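PDB 3DMO: cytidine deaminase from Burkholderia pseudomallei, which catalyses the zinc-dependent hydrolytic deamination of cytidine and 2'-deoxycytidine to uridine and 2'-deoxyuridine, and probably serves pyrimidine salvage. Local coordinates for the interface of chains A and B and the interface of chains A and C. Sequence-based numbering; all coordinates share one arbitrary frame. Chains: chain A/B/C, Cytidine deaminase.

Contact 1: the interface of chains A and B. Residues chain A 53, 55, 58; chain B 64, 68, 98, 101-102.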
loop_
_atom_site.group_PDB
_atom_site.type_symbol
_atom_site.label_atom_id
_atom_site.label_comp_id
_atom_site.label_asym_id
_atom_site.label_seq_id
_atom_site.Cartn_x
_atom_site.Cartn_y
_atom_site.Cartn_z
ATOM N N ASN A 53 -11.207 0.636 3.844
ATOM C CA ASN A 53 -11.041 -0.367 4.890
ATOM C C ASN A 53 -10.807 0.360 6.205
ATOM O O ASN A 53 -10.282 1.473 6.198
ATOM C CB ASN A 53 -9.843 -1.263 4.563
ATOM C CG ASN A 53 -9.799 -2.508 5.415
ATOM O OD1 ASN A 53 -9.268 -2.490 6.532
ATOM N ND2 ASN A 53 -10.339 -3.607 4.894
ATOM N N SER A 55 -8.727 -0.213 8.426
ATOM C CA SER A 55 -7.302 0.064 8.416
ATOM C C SER A 55 -7.015 0.804 7.120
ATOM O O SER A 55 -6.973 0.199 6.049
ATOM C CB SER A 55 -6.491 -1.227 8.500
ATOM O OG SER A 55 -5.110 -0.950 8.369
ATOM N N LEU A 58 -5.188 -0.028 3.697
ATOM C CA LEU A 58 -5.721 -1.030 2.769
ATOM C C LEU A 58 -6.797 -0.490 1.832
ATOM O O LEU A 58 -7.332 -1.235 1.015
ATOM C CB LEU A 58 -6.217 -2.257 3.531
ATOM C CG LEU A 58 -4.971 -2.998 4.034
ATOM C CD1 LEU A 58 -5.156 -3.481 5.426
ATOM C CD2 LEU A 58 -4.606 -4.113 3.091
ATOM N N ARG B 64 -7.841 -9.494 -3.442
ATOM C CA ARG B 64 -8.269 -8.101 -3.428
ATOM C C ARG B 64 -8.780 -7.661 -4.798
ATOM O O ARG B 64 -9.796 -6.973 -4.880
ATOM C CB ARG B 64 -7.144 -7.197 -2.913
ATOM C CG ARG B 64 -6.958 -7.333 -1.409
ATOM C CD ARG B 64 -5.902 -6.392 -0.883
ATOM N NE ARG B 64 -4.558 -6.931 -1.059
ATOM C CZ ARG B 64 -3.442 -6.223 -0.921
ATOM N NH1 ARG B 64 -3.503 -4.931 -0.618
ATOM N NH2 ARG B 64 -2.259 -6.802 -1.098
ATOM N N PHE B 68 -12.450 -6.115 -5.035
ATOM C CA PHE B 68 -12.589 -4.746 -5.553
ATOM C C PHE B 68 -13.469 -4.697 -6.801
ATOM O O PHE B 68 -14.268 -3.774 -6.960
ATOM C CB PHE B 68 -11.229 -4.106 -5.852
ATOM C CG PHE B 68 -10.339 -3.950 -4.647
ATOM C CD1 PHE B 68 -8.955 -3.883 -4.812
ATOM C CD2 PHE B 68 -10.868 -3.857 -3.352
ATOM C CE1 PHE B 68 -8.110 -3.724 -3.714
ATOM C CE2 PHE B 68 -10.030 -3.704 -2.237
ATOM C CZ PHE B 68 -8.641 -3.638 -2.419
ATOM N N ALA B 98 -2.611 -8.616 4.380
ATOM C CA ALA B 98 -3.327 -7.519 3.737
ATOM C C ALA B 98 -4.638 -8.018 3.142
ATOM O O ALA B 98 -5.687 -7.408 3.343
ATOM C CB ALA B 98 -2.457 -6.850 2.658
ATOM N N GLN B 101 -7.190 -8.804 5.892
ATOM C CA GLN B 101 -7.817 -7.580 6.400
ATOM C C GLN B 101 -8.954 -7.092 5.492
ATOM O O GLN B 101 -9.997 -6.645 5.977
ATOM C CB GLN B 101 -6.752 -6.487 6.610
ATOM C CG GLN B 101 -7.249 -5.227 7.333
ATOM C CD GLN B 101 -7.730 -5.500 8.752
ATOM O OE1 GLN B 101 -7.063 -6.179 9.529
ATOM N NE2 GLN B 101 -8.896 -4.959 9.096
ATOM N N VAL B 102 -8.748 -7.185 4.177
ATOM C CA VAL B 102 -9.775 -6.800 3.212
ATOM C C VAL B 102 -10.912 -7.828 3.177
ATOM O O VAL B 102 -12.090 -7.452 3.146
ATOM C CB VAL B 102 -9.173 -6.541 1.805
ATOM C CG1 VAL B 102 -10.277 -6.330 0.759
ATOM C CG2 VAL B 102 -8.255 -5.315 1.862
HETATM O O HOH W 1 -5.690 -2.971 -0.571
#
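A:Leu58 lays its two methyl branches on one flank of the B helix 97-107, while A:Asn53 reaches the same helix with its amide. The leucine fork suits a helix surface, because each branch finds a different residue: CD1 packs on the CG methylene of B:Gln101 at 3.3 Å, and CD2 meets the methyl CB of B:Ala98 at 3.5 Å. B:Val102 closes the base of the fork, its CG2 touching both CB and CD2 of A:Leu58. The small alanine lets the branch come near the helix backbone. B:Gln101 crosses the leucine at about a right angle; the bend at chi2 (62°) turns its amide aside toward A:Asn53 OD1 and leaves CB and CG against the leucine methyl CD1.

The A:Asn53 amide nitrogen ND2 donates to the backbone oxygen O of B:Gln101 at 3.2 Å. The bond is fairly straight at the hydrogen, yet the donor stands above the carbonyl plane rather than on a lone pair. At the other end of the same amide, OD1 accepts a hydrogen bond from the backbone N of A:Ser55 at 3.0 Å; the two bonds together fix its rotation. Asparagine can thus brace its own loop and grip the neighbour at once.

Further out, a water joins A:Leu58 O to the guanidinium NH1 of B:Arg64, 2.9 Å from each, at the edge of the B:Phe68 ring. Part of a two-fold subunit interface of the homotetramer, the patch sets the A loop, predicted to bind substrate, and 3-10 helix 56-58 against B helices 62-72 and 97-107.

Contact 2: the interface of chains A and C. Residues chain A 56-57, 59; chain C 56-57, 59.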
loop_
_atom_site.group_PDB
_atom_site.type_symbol
_atom_site.label_atom_id
_atom_site.label_comp_id
_atom_site.label_asym_id
_atom_site.label_seq_id
_atom_site.Cartn_x
_atom_site.Cartn_y
_atom_site.Cartn_z
ATOM N N TYR A 56 -6.824 2.118 7.231
ATOM C CA TYR A 56 -6.766 3.017 6.069
ATOM C C TYR A 56 -5.742 2.613 5.009
ATOM O O TYR A 56 -5.953 2.835 3.819
ATOM C CB TYR A 56 -6.486 4.457 6.509
ATOM C CG TYR A 56 -7.629 5.182 7.174
ATOM C CD1 TYR A 56 -7.529 6.544 7.442
ATOM C CD2 TYR A 56 -8.815 4.519 7.534
ATOM C CE1 TYR A 56 -8.568 7.237 8.064
ATOM C CE2 TYR A 56 -9.869 5.205 8.149
ATOM C CZ TYR A 56 -9.737 6.564 8.411
ATOM O OH TYR A 56 -10.755 7.263 9.027
ATOM N N GLY A 57 -4.624 2.033 5.434
ATOM C CA GLY A 57 -3.588 1.630 4.490
ATOM C C GLY A 57 -4.024 0.588 3.473
ATOM O O GLY A 57 -3.327 0.363 2.486
ATOM N N CYS A 59 -7.084 0.806 1.926
ATOM C CA CYS A 59 -7.988 1.445 0.959
ATOM C C CYS A 59 -7.416 1.333 -0.451
ATOM O O CYS A 59 -6.196 1.413 -0.636
ATOM C CB CYS A 59 -8.210 2.918 1.300
ATOM S SG CYS A 59 -9.079 3.190 2.864
ATOM N N TYR C 56 -5.474 7.505 1.290
ATOM C CA TYR C 56 -5.571 6.642 2.476
ATOM C C TYR C 56 -4.700 5.387 2.402
ATOM O O TYR C 56 -4.135 4.980 3.403
ATOM C CB TYR C 56 -7.031 6.266 2.776
ATOM C CG TYR C 56 -7.849 7.328 3.502
ATOM C CD1 TYR C 56 -9.059 6.989 4.115
ATOM C CD2 TYR C 56 -7.423 8.662 3.578
ATOM C CE1 TYR C 56 -9.830 7.944 4.783
ATOM C CE2 TYR C 56 -8.189 9.631 4.242
ATOM C CZ TYR C 56 -9.390 9.259 4.842
ATOM O OH TYR C 56 -10.145 10.207 5.490
ATOM N N GLY C 57 -4.587 4.793 1.215
ATOM C CA GLY C 57 -3.818 3.565 1.016
ATOM C C GLY C 57 -2.352 3.751 1.337
ATOM O O GLY C 57 -1.621 2.771 1.512
ATOM N N CYS C 59 -1.335 5.448 4.065
ATOM C CA CYS C 59 -1.160 5.508 5.523
ATOM C C CYS C 59 -0.219 4.391 6.015
ATOM O O CYS C 59 -0.238 3.276 5.493
ATOM C CB CYS C 59 -2.501 5.418 6.262
ATOM S SG CYS C 59 -3.677 6.771 5.951
HETATM O O HOH W 2 -11.605 9.539 7.666
#
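A:Tyr56 and C:Tyr56 lie side by side across the two-fold, pointing the same way, with their rings stacked: the planes are 6° apart and the centroids 4.4 Å. Followed outward, the A:Tyr56 side chain begins at CB, which touches the thiol sulfur SG of C:Cys59 at 3.7 Å. CG then lies near CD1 of C:Tyr56, and CD1 of the first ring lies over CD1 of the second. The approach narrows at CE1, 3.6 Å from its namesake CE1 of C:Tyr56, and CZ lies near that same CE1. The rings are therefore offset, overlapping along their CD1-CE1 sides rather than centre on centre. At the tip, the phenol OH of A:Tyr56 reaches a water at 2.8 Å, and OH of C:Tyr56 meets the same water at 2.7 Å, so the two hydroxyls are bridged.

Tyrosine suits this place by offering a flat face for packing and a polar end for the shared water. Its CG is anti to the carbonyl carbon (chi1 -73° in A), which sends the ring alongside its twin.

Cysteine brings a compact, polarisable sulfur to the root of each ring. A:Cys59 SG touches CB of C:Tyr56 and lies at the edge of that ring, in its plane; it also bonds weakly to A:Tyr56 O, as C:Cys59 SG does to C:Tyr56 O. A:Gly57 and C:Gly57, lacking side chains, let the backbones meet, CA to CA at 4.0 Å. A:Tyr56 O and C:Tyr56 O, modelled 2.8 Å apart, are both acceptors and clash, as do A:Gly57 O and C:Gly57 O; the weak thiol bonds may ease the former.

The patch joins two subunits of the tetramer where Tyr56 ends a loop predicted to bind substrate, and may steady that loop.

The centres of contact 1 and contact 2 lie about 9 Å apart, and both draw on the same short stretch of chain A. The 3-10 helix 56-58 is divided between them: its last residue, A:Leu58, turns to B, while A:Tyr56, A:Gly57 and A:Cys59 on either side of it face C. One short segment thus serves two neighbours, tying three subunits together near the middle of the deposited tetramer. Contact 1 is about 9 Å from B:Glu63 and contact 2 about 13 Å from A:Glu63, the predicted proton donors. Assembly could therefore help shape the active sites, as is usual for tetrameric cytidine deaminases.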